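Local coordinates for aldose 1-epimerase (Caenorhabditis elegans, PDB 1LUR), which probably interconverts the alpha and beta anomers of aldose sugars such as galactose, as an aldose 1-epimerase (mutarotase), at residues His157-Asp162 and Asp325-Glu330. Residues are numbered along the deposited sequence; the frame is centred on the assembly and turned at random.
Sequences HHATCD and DHYCQE
Strands 152-160 and 327-337 are antiparallel neighbours in the large sheet of the fold, and His157 to Ala159 pair with Tyr327 to Gln329. His157 and Gln329 form a hydrogen-bonded pair: His157 N to Gln329 O is 2.8 Å and Gln329 N to His157 O is 2.9 Å. Ala159 and Tyr327 form the next such pair. Tyr327 N to Ala159 O is nearly straight at 167°. Ala159 N to Tyr327 O is longer, 3.1 Å, and more bent. His157, Ala159, Tyr327 and Gln329 share one face. There CG of Tyr327 stands anti to its backbone N (chi1 179°), and the ring edge lies against His157. Tyr327 CE2 is 3.8 Å from His157 CB. Tyr273 OH is hydrogen-bonded to both Tyr327 OH and His157 ND1. On the other face, His158 and His326 lie side by side, rim to rim, with planes at 35°. His158 CE1 is 3.4 Å from His326 CD2. Thr160 CG2 also touches His326 CD2, at 3.7 Å. An alanine in place of His158 would probably leave the His326 ring with less to rest against and freer to turn. This is regular antiparallel pairing between distant parts of the chain, within the beta-sandwich typical of galactose mutarotases.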
loop_
_atom_site.group_PDB
_atom_site.type_symbol
_atom_site.label_atom_id
_atom_site.label_comp_id
_atom_site.label_asym_id
_atom_site.label_seq_id
_atom_site.Cartn_x
_atom_site.Cartn_y
_atom_site.Cartn_z
ATOM N N HIS A 157 -0.305 -6.731 9.515
ATOM C CA HIS A 157 -1.616 -6.119 9.626
ATOM C C HIS A 157 -2.456 -7.084 10.457
ATOM O O HIS A 157 -2.663 -8.222 10.063
ATOM C CB HIS A 157 -2.227 -5.939 8.229
ATOM C CG HIS A 157 -1.630 -4.810 7.448
ATOM N ND1 HIS A 157 -1.876 -4.624 6.104
ATOM C CD2 HIS A 157 -0.830 -3.786 7.830
ATOM C CE1 HIS A 157 -1.254 -3.533 5.693
ATOM N NE2 HIS A 157 -0.614 -3.005 6.721
ATOM N N HIS A 158 -2.917 -6.631 11.618
ATOM C CA HIS A 158 -3.725 -7.465 12.494
ATOM C C HIS A 158 -4.974 -6.717 12.945
ATOM O O HIS A 158 -4.970 -5.492 13.019
ATOM C CB HIS A 158 -2.909 -7.864 13.730
ATOM C CG HIS A 158 -3.701 -8.614 14.757
ATOM N ND1 HIS A 158 -4.048 -9.942 14.610
ATOM C CD2 HIS A 158 -4.232 -8.215 15.937
ATOM C CE1 HIS A 158 -4.758 -10.326 15.655
ATOM N NE2 HIS A 158 -4.884 -9.297 16.475
ATOM N N ALA A 159 -6.035 -7.455 13.253
ATOM C CA ALA A 159 -7.271 -6.824 13.699
ATOM C C ALA A 159 -8.301 -7.803 14.239
ATOM O O ALA A 159 -8.288 -8.989 13.915
ATOM C CB ALA A 159 -7.891 -6.007 12.558
ATOM N N THR A 160 -9.193 -7.271 15.071
ATOM C CA THR A 160 -10.272 -8.031 15.686
ATOM C C THR A 160 -11.471 -7.086 15.721
ATOM O O THR A 160 -11.326 -5.882 15.473
ATOM C CB THR A 160 -9.924 -8.469 17.122
ATOM O OG1 THR A 160 -9.572 -7.323 17.902
ATOM C CG2 THR A 160 -8.761 -9.441 17.112
ATOM N N CYS A 161 -12.652 -7.617 16.016
ATOM C CA CYS A 161 -13.850 -6.782 16.071
ATOM C C CYS A 161 -14.868 -7.308 17.079
ATOM O O CYS A 161 -14.809 -8.465 17.504
ATOM C CB CYS A 161 -14.523 -6.719 14.700
ATOM S SG CYS A 161 -15.288 -8.290 14.217
ATOM N N ASP A 162 -15.802 -6.440 17.447
ATOM C CA ASP A 162 -16.856 -6.782 18.394
ATOM C C ASP A 162 -18.136 -6.893 17.586
ATOM O O ASP A 162 -19.076 -7.583 17.972
ATOM C CB ASP A 162 -17.013 -5.684 19.447
ATOM C CG ASP A 162 -15.821 -5.590 20.373
ATOM O OD1 ASP A 162 -15.459 -6.621 20.968
ATOM O OD2 ASP A 162 -15.251 -4.489 20.513
ATOM N N ASP A 325 -12.841 -13.843 15.095
ATOM C CA ASP A 325 -11.809 -14.106 14.098
ATOM C C ASP A 325 -10.678 -13.095 14.195
ATOM O O ASP A 325 -10.799 -12.062 14.858
ATOM C CB ASP A 325 -12.385 -14.087 12.681
ATOM C CG ASP A 325 -13.384 -15.204 12.440
ATOM O OD1 ASP A 325 -13.283 -16.260 13.106
ATOM O OD2 ASP A 325 -14.262 -15.035 11.571
ATOM N N HIS A 326 -9.571 -13.406 13.530
ATOM C CA HIS A 326 -8.419 -12.527 13.538
ATOM C C HIS A 326 -7.960 -12.184 12.135
ATOM O O HIS A 326 -7.669 -13.071 11.334
ATOM C CB HIS A 326 -7.247 -13.168 14.296
ATOM C CG HIS A 326 -7.468 -13.291 15.771
ATOM N ND1 HIS A 326 -8.371 -14.176 16.318
ATOM C CD2 HIS A 326 -6.908 -12.633 16.813
ATOM C CE1 HIS A 326 -8.358 -14.058 17.634
ATOM N NE2 HIS A 326 -7.478 -13.128 17.961
ATOM N N TYR A 327 -7.911 -10.890 11.833
ATOM C CA TYR A 327 -7.466 -10.450 10.521
ATOM C C TYR A 327 -5.958 -10.551 10.703
ATOM O O TYR A 327 -5.413 -10.019 11.675
ATOM C CB TYR A 327 -7.863 -8.997 10.279
ATOM C CG TYR A 327 -7.414 -8.439 8.948
ATOM C CD1 TYR A 327 -8.298 -8.349 7.868
ATOM C CD2 TYR A 327 -6.119 -7.962 8.783
ATOM C CE1 TYR A 327 -7.897 -7.783 6.658
ATOM C CE2 TYR A 327 -5.702 -7.398 7.587
ATOM C CZ TYR A 327 -6.595 -7.305 6.527
ATOM O OH TYR A 327 -6.188 -6.701 5.365
ATOM N N CYS A 328 -5.278 -11.228 9.785
ATOM C CA CYS A 328 -3.835 -11.371 9.908
ATOM C C CYS A 328 -3.180 -11.487 8.542
ATOM O O CYS A 328 -3.327 -12.497 7.866
ATOM C CB CYS A 328 -3.518 -12.615 10.752
ATOM S SG CYS A 328 -1.801 -12.724 11.325
ATOM N N GLN A 329 -2.473 -10.439 8.135
ATOM C CA GLN A 329 -1.788 -10.421 6.841
ATOM C C GLN A 329 -0.412 -9.807 7.048
ATOM O O GLN A 329 -0.179 -9.114 8.038
ATOM C CB GLN A 329 -2.550 -9.562 5.825
ATOM C CG GLN A 329 -3.996 -9.972 5.553
ATOM C CD GLN A 329 -4.123 -11.322 4.861
ATOM O OE1 GLN A 329 -3.323 -11.668 3.991
ATOM N NE2 GLN A 329 -5.157 -12.076 5.224
ATOM N N GLU A 330 0.500 -10.058 6.115
ATOM C CA GLU A 330 1.840 -9.507 6.223
ATOM C C GLU A 330 2.430 -9.213 4.853
ATOM O O GLU A 330 2.023 -9.792 3.838
ATOM C CB GLU A 330 2.775 -10.459 6.989
ATOM C CG GLU A 330 3.213 -11.686 6.214
ATOM C CD GLU A 330 4.421 -12.384 6.836
ATOM O OE1 GLU A 330 4.874 -13.394 6.262
ATOM O OE2 GLU A 330 4.918 -11.925 7.890
#